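Local coordinates for protein ochratoxinase (Aspergillus niger, PDB 4C65) that hydrolyses the amide bond of the mycotoxin ochratoxin A, releasing L-phenylalanine, as a zinc-dependent carboxypeptidase of the amidohydrolase superfamily, at residues A[274-288]-A[317-331]. Sequence-based numbering, arbitrary orientation.
Sequences WELMKEKGILYVATR and HLKAYQGAIKAGVTI
W274 lays one face of its indole on G323 and A324, with G323 CA 3.7 Å from the centroid of the six-membered ring. Its side chain is a single knob of helix 271-280 seated in a hole of helix 304-327 formed by A320, G323, A324 and A327, and the lack of a side chain at G323 lets it lie directly on the backbone. W274 NE1 adds only a weak hydrogen bond to A320 O. The methyl of A324 is shared, meeting W274 CD1 on one side and lying over a face of the Y284 ring. Y284 turns its CG trans to N (chi1 -164°), which carries the ring toward helix 304-327 and brings OH 3.3 Å from A320 CB. Further along, A286 CB stands almost squarely above the centre of the Y321 ring, 3.4 Å from its centroid, while I325 CD1 approaches the opposite face.

H317 bridges two partners through its ring nitrogens: NE2 donates to A286 O (2.8 Å, 155°), and ND1 accepts from R288 NH1 at 3.1 Å, which should fix the ring's rotation. T287 OG1 reaches the same A286 oxygen from the opposite face of its carbonyl plane, and is also hydrogen-bonded to ND1 of H265, a zinc ligand, linking this network to the metal site; R288 NE is salt-bridged to E292.

After the Schellman turn at G328, V329 turns CG2 to W274 and CG1 to M277 and Y284, and Y284 N hydrogen-bonds T330 O (3.0 Å). A water joins M277 O, I282 O and T330 N. Thus helix 304-327 leads into strand 331-332, parallel to strand 283-285 of the TIM barrel; helix 249-258 packs on M277 and I282, and helix 344-354 on R288, L318 and Y321.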
loop_
_atom_site.group_PDB
_atom_site.type_symbol
_atom_site.label_atom_id
_atom_site.label_comp_id
_atom_site.label_asym_id
_atom_site.label_seq_id
_atom_site.Cartn_x
_atom_site.Cartn_y
_atom_site.Cartn_z
ATOM N N TRP A 274 45.193 -15.863 -9.469
ATOM C CA TRP A 274 45.341 -16.805 -10.579
ATOM C C TRP A 274 45.425 -18.240 -10.060
ATOM O O TRP A 274 44.713 -19.128 -10.546
ATOM C CB TRP A 274 46.564 -16.486 -11.441
ATOM C CG TRP A 274 46.639 -15.050 -11.910
ATOM C CD1 TRP A 274 45.598 -14.254 -12.267
ATOM C CD2 TRP A 274 47.827 -14.259 -12.085
ATOM N NE1 TRP A 274 46.059 -13.014 -12.649
ATOM C CE2 TRP A 274 47.423 -12.992 -12.542
ATOM C CE3 TRP A 274 49.189 -14.499 -11.881
ATOM C CZ2 TRP A 274 48.327 -11.961 -12.781
ATOM C CZ3 TRP A 274 50.101 -13.473 -12.151
ATOM C CH2 TRP A 274 49.665 -12.223 -12.595
ATOM N N GLU A 275 46.269 -18.458 -9.058
ATOM C CA GLU A 275 46.417 -19.781 -8.455
ATOM C C GLU A 275 45.118 -20.290 -7.854
ATOM O O GLU A 275 44.755 -21.448 -8.061
ATOM C CB GLU A 275 47.514 -19.771 -7.375
ATOM C CG GLU A 275 48.910 -19.638 -7.957
ATOM C CD GLU A 275 49.116 -20.571 -9.143
ATOM O OE1 GLU A 275 48.872 -21.789 -8.972
ATOM O OE2 GLU A 275 49.478 -20.087 -10.253
ATOM N N LEU A 276 44.423 -19.431 -7.107
ATOM C CA LEU A 276 43.136 -19.797 -6.543
ATOM C C LEU A 276 42.140 -20.181 -7.625
ATOM O O LEU A 276 41.370 -21.141 -7.452
ATOM C CB LEU A 276 42.533 -18.670 -5.685
ATOM C CG LEU A 276 43.006 -18.602 -4.237
ATOM C CD1 LEU A 276 42.493 -17.324 -3.573
ATOM C CD2 LEU A 276 42.542 -19.812 -3.443
ATOM N N MET A 277 42.116 -19.425 -8.712
ATOM C CA MET A 277 41.146 -19.671 -9.768
ATOM C C MET A 277 41.426 -20.986 -10.489
ATOM O O MET A 277 40.500 -21.690 -10.901
ATOM C CB MET A 277 41.130 -18.508 -10.755
ATOM C CG MET A 277 40.495 -17.239 -10.191
ATOM S SD MET A 277 40.566 -15.875 -11.359
ATOM C CE MET A 277 39.192 -16.305 -12.440
ATOM N N LYS A 278 42.710 -21.313 -10.640
ATOM C CA LYS A 278 43.118 -22.605 -11.199
ATOM C C LYS A 278 42.735 -23.739 -10.275
ATOM O O LYS A 278 42.155 -24.718 -10.713
ATOM C CB LYS A 278 44.618 -22.640 -11.422
ATOM C CG LYS A 278 45.050 -21.951 -12.703
ATOM C CD LYS A 278 46.450 -22.362 -13.097
ATOM C CE LYS A 278 47.492 -21.663 -12.242
ATOM N NZ LYS A 278 48.809 -22.381 -12.310
ATOM N N GLU A 279 43.061 -23.576 -8.997
ATOM C CA GLU A 279 42.796 -24.547 -7.936
ATOM C C GLU A 279 41.322 -24.899 -7.863
ATOM O O GLU A 279 40.956 -26.056 -7.802
ATOM C CB GLU A 279 43.232 -23.952 -6.583
ATOM C CG GLU A 279 44.449 -24.539 -5.906
ATOM C CD GLU A 279 44.899 -23.614 -4.766
ATOM O OE1 GLU A 279 43.989 -23.330 -3.930
ATOM O OE2 GLU A 279 46.095 -23.157 -4.711
ATOM N N LYS A 280 40.476 -23.885 -7.900
ATOM C CA LYS A 280 39.038 -24.076 -7.714
ATOM C C LYS A 280 38.233 -24.146 -9.004
ATOM O O LYS A 280 37.020 -24.322 -8.960
ATOM C CB LYS A 280 38.507 -22.948 -6.846
ATOM C CG LYS A 280 39.060 -22.948 -5.426
ATOM C CD LYS A 280 38.583 -21.702 -4.692
ATOM C CE LYS A 280 38.974 -21.727 -3.231
ATOM N NZ LYS A 280 38.318 -22.800 -2.452
ATOM N N GLY A 281 38.886 -24.008 -10.152
ATOM C CA GLY A 281 38.201 -24.136 -11.437
ATOM C C GLY A 281 37.254 -22.976 -11.682
ATOM O O GLY A 281 36.090 -23.174 -12.007
ATOM N N ILE A 282 37.772 -21.768 -11.520
ATOM C CA ILE A 282 36.987 -20.574 -11.673
ATOM C C ILE A 282 37.317 -19.921 -13.003
ATOM O O ILE A 282 38.478 -19.739 -13.336
ATOM C CB ILE A 282 37.246 -19.594 -10.530
ATOM C CG1 ILE A 282 37.011 -20.298 -9.182
ATOM C CG2 ILE A 282 36.345 -18.358 -10.666
ATOM C CD1 ILE A 282 37.359 -19.470 -7.955
ATOM N N LEU A 283 36.273 -19.552 -13.747
ATOM C CA LEU A 283 36.437 -19.006 -15.076
ATOM C C LEU A 283 36.780 -17.520 -15.014
ATOM O O LEU A 283 36.214 -16.785 -14.197
ATOM C CB LEU A 283 35.173 -19.207 -15.892
ATOM C CG LEU A 283 35.254 -18.873 -17.382
ATOM C CD1 LEU A 283 36.209 -19.822 -18.094
ATOM C CD2 LEU A 283 33.882 -18.988 -17.984
ATOM N N TYR A 284 37.702 -17.093 -15.897
ATOM C CA TYR A 284 38.141 -15.713 -16.013
ATOM C C TYR A 284 37.559 -15.112 -17.290
ATOM O O TYR A 284 37.864 -15.574 -18.390
ATOM C CB TYR A 284 39.663 -15.657 -16.076
ATOM C CG TYR A 284 40.332 -14.300 -15.823
ATOM C CD1 TYR A 284 40.225 -13.256 -16.727
ATOM C CD2 TYR A 284 41.139 -14.104 -14.704
ATOM C CE1 TYR A 284 40.876 -12.043 -16.513
ATOM C CE2 TYR A 284 41.788 -12.899 -14.471
ATOM C CZ TYR A 284 41.660 -11.867 -15.375
ATOM O OH TYR A 284 42.304 -10.668 -15.143
ATOM N N VAL A 285 36.753 -14.068 -17.135
ATOM C CA VAL A 285 36.191 -13.341 -18.251
ATOM C C VAL A 285 36.600 -11.887 -18.138
ATOM O O VAL A 285 36.031 -11.125 -17.351
ATOM C CB VAL A 285 34.666 -13.466 -18.260
ATOM C CG1 VAL A 285 34.077 -12.750 -19.469
ATOM C CG2 VAL A 285 34.278 -14.937 -18.249
ATOM N N ALA A 286 37.556 -11.485 -18.967
ATOM C CA ALA A 286 38.216 -10.186 -18.806
ATOM C C ALA A 286 37.356 -8.969 -19.202
ATOM O O ALA A 286 37.440 -7.934 -18.564
ATOM C CB ALA A 286 39.534 -10.185 -19.576
ATOM N N THR A 287 36.528 -9.127 -20.233
ATOM C CA THR A 287 35.803 -8.012 -20.880
ATOM C C THR A 287 36.708 -6.825 -21.172
ATOM O O THR A 287 36.441 -5.707 -20.763
ATOM C CB THR A 287 34.541 -7.566 -20.099
ATOM O OG1 THR A 287 34.910 -6.927 -18.882
ATOM C CG2 THR A 287 33.653 -8.753 -19.763
ATOM N N ARG A 288 37.783 -7.078 -21.913
ATOM C CA ARG A 288 38.769 -6.049 -22.200
ATOM C C ARG A 288 38.186 -4.977 -23.094
ATOM O O ARG A 288 38.641 -3.838 -23.052
ATOM C CB ARG A 288 40.039 -6.658 -22.824
ATOM C CG ARG A 288 41.171 -5.666 -23.116
ATOM C CD ARG A 288 41.712 -4.997 -21.867
ATOM N NE ARG A 288 42.644 -3.930 -22.190
ATOM C CZ ARG A 288 43.332 -3.223 -21.284
ATOM N NH1 ARG A 288 43.176 -3.441 -19.981
ATOM N NH2 ARG A 288 44.166 -2.283 -21.678
ATOM N N HIS A 317 44.211 -3.981 -15.000
ATOM C CA HIS A 317 43.354 -4.924 -15.717
ATOM C C HIS A 317 44.137 -5.661 -16.803
ATOM O O HIS A 317 43.983 -6.872 -16.958
ATOM C CB HIS A 317 42.147 -4.197 -16.326
ATOM C CG HIS A 317 41.212 -5.097 -17.066
ATOM N ND1 HIS A 317 41.404 -5.438 -18.387
ATOM C CD2 HIS A 317 40.088 -5.733 -16.673
ATOM C CE1 HIS A 317 40.445 -6.251 -18.778
ATOM N NE2 HIS A 317 39.630 -6.448 -17.755
ATOM N N LEU A 318 44.989 -4.939 -17.526
ATOM C CA LEU A 318 45.814 -5.532 -18.575
ATOM C C LEU A 318 46.783 -6.550 -17.969
ATOM O O LEU A 318 46.873 -7.673 -18.467
ATOM C CB LEU A 318 46.586 -4.460 -19.352
ATOM C CG LEU A 318 47.420 -4.969 -20.543
ATOM C CD1 LEU A 318 46.514 -5.591 -21.597
ATOM C CD2 LEU A 318 48.286 -3.855 -21.130
ATOM N N LYS A 319 47.504 -6.158 -16.906
ATOM C CA LYS A 319 48.460 -7.065 -16.233
ATOM C C LYS A 319 47.768 -8.285 -15.688
ATOM O O LYS A 319 48.276 -9.394 -15.822
ATOM C CB LYS A 319 49.159 -6.413 -15.048
ATOM C CG LYS A 319 50.128 -5.286 -15.357
ATOM C CD LYS A 319 50.922 -4.886 -14.089
ATOM C CE LYS A 319 51.744 -3.631 -14.321
ATOM N NZ LYS A 319 53.124 -3.630 -13.721
ATOM N N ALA A 320 46.600 -8.078 -15.086
ATOM C CA ALA A 320 45.820 -9.170 -14.525
ATOM C C ALA A 320 45.473 -10.188 -15.600
ATOM O O ALA A 320 45.585 -11.402 -15.381
ATOM C CB ALA A 320 44.567 -8.632 -13.846
ATOM N N TYR A 321 45.008 -9.690 -16.741
ATOM C CA TYR A 321 44.605 -10.536 -17.872
ATOM C C TYR A 321 45.792 -11.303 -18.424
ATOM O O TYR A 321 45.738 -12.518 -18.580
ATOM C CB TYR A 321 43.984 -9.672 -18.986
ATOM C CG TYR A 321 43.198 -10.403 -20.069
ATOM C CD1 TYR A 321 42.757 -11.729 -19.903
ATOM C CD2 TYR A 321 42.844 -9.741 -21.244
ATOM C CE1 TYR A 321 42.022 -12.373 -20.898
ATOM C CE2 TYR A 321 42.103 -10.372 -22.238
ATOM C CZ TYR A 321 41.684 -11.674 -22.061
ATOM O OH TYR A 321 40.954 -12.280 -23.044
ATOM N N GLN A 322 46.865 -10.578 -18.712
ATOM C CA GLN A 322 48.076 -11.191 -19.253
ATOM C C GLN A 322 48.598 -12.236 -18.281
ATOM O O GLN A 322 49.017 -13.318 -18.694
ATOM C CB GLN A 322 49.151 -10.134 -19.512
ATOM C CG GLN A 322 48.834 -9.224 -20.684
ATOM C CD GLN A 322 49.752 -8.032 -20.784
ATOM O OE1 GLN A 322 50.544 -7.753 -19.881
ATOM N NE2 GLN A 322 49.653 -7.314 -21.874
ATOM N N GLY A 323 48.594 -11.891 -16.996
ATOM C CA GLY A 323 49.106 -12.788 -15.974
ATOM C C GLY A 323 48.296 -14.068 -15.885
ATOM O O GLY A 323 48.858 -15.157 -15.722
ATOM N N ALA A 324 46.985 -13.937 -16.005
ATOM C CA ALA A 324 46.101 -15.082 -15.922
ATOM C C ALA A 324 46.278 -15.992 -17.119
ATOM O O ALA A 324 46.169 -17.210 -16.998
ATOM C CB ALA A 324 44.658 -14.632 -15.805
ATOM N N ILE A 325 46.525 -15.405 -18.280
ATOM C CA ILE A 325 46.772 -16.192 -19.488
ATOM C C ILE A 325 48.080 -16.960 -19.307
ATOM O O ILE A 325 48.123 -18.159 -19.540
ATOM C CB ILE A 325 46.825 -15.297 -20.743
ATOM C CG1 ILE A 325 45.420 -14.794 -21.071
ATOM C CG2 ILE A 325 47.410 -16.050 -21.945
ATOM C CD1 ILE A 325 45.389 -13.558 -21.949
ATOM N N LYS A 326 49.116 -16.242 -18.869
ATOM C CA LYS A 326 50.452 -16.785 -18.663
ATOM C C LYS A 326 50.411 -17.884 -17.589
ATOM O O LYS A 326 51.058 -18.918 -17.733
ATOM C CB LYS A 326 51.454 -15.628 -18.334
ATOM C CG LYS A 326 52.280 -15.198 -19.522
ATOM C CD LYS A 326 53.549 -14.484 -19.044
ATOM C CE LYS A 326 54.281 -13.634 -20.139
ATOM N NZ LYS A 326 53.543 -12.364 -20.441
ATOM N N ALA A 327 49.599 -17.705 -16.557
ATOM C CA ALA A 327 49.536 -18.682 -15.466
ATOM C C ALA A 327 48.662 -19.890 -15.779
ATOM O O ALA A 327 48.627 -20.843 -15.010
ATOM C CB ALA A 327 49.041 -18.010 -14.199
ATOM N N GLY A 328 47.950 -19.862 -16.889
ATOM C CA GLY A 328 47.136 -21.004 -17.298
ATOM C C GLY A 328 45.768 -21.085 -16.636
ATOM O O GLY A 328 45.174 -22.145 -16.579
ATOM N N VAL A 329 45.249 -19.948 -16.161
ATOM C CA VAL A 329 43.838 -19.833 -15.714
ATOM C C VAL A 329 42.931 -20.073 -16.901
ATOM O O VAL A 329 43.238 -19.629 -18.007
ATOM C CB VAL A 329 43.536 -18.428 -15.156
ATOM C CG1 VAL A 329 42.094 -18.330 -14.663
ATOM C CG2 VAL A 329 44.511 -18.074 -14.032
ATOM N N THR A 330 41.837 -20.786 -16.685
ATOM C CA THR A 330 40.892 -21.050 -17.750
ATOM C C THR A 330 40.105 -19.774 -18.101
ATOM O O THR A 330 39.478 -19.170 -17.226
ATOM C CB THR A 330 39.891 -22.119 -17.332
ATOM O OG1 THR A 330 40.588 -23.289 -16.940
ATOM C CG2 THR A 330 38.954 -22.446 -18.476
ATOM N N ILE A 331 40.143 -19.386 -19.367
ATOM C CA ILE A 331 39.606 -18.120 -19.790
ATOM C C ILE A 331 38.499 -18.310 -20.807
ATOM O O ILE A 331 38.548 -19.211 -21.640
ATOM C CB ILE A 331 40.740 -17.251 -20.366
ATOM C CG1 ILE A 331 41.703 -16.908 -19.236
ATOM C CG2 ILE A 331 40.215 -15.955 -20.977
ATOM C CD1 ILE A 331 43.120 -16.825 -19.694
HETATM O O HOH W 1 40.683 -21.563 -14.046
HETATM O O HOH W 2 38.242 -13.074 -21.193
#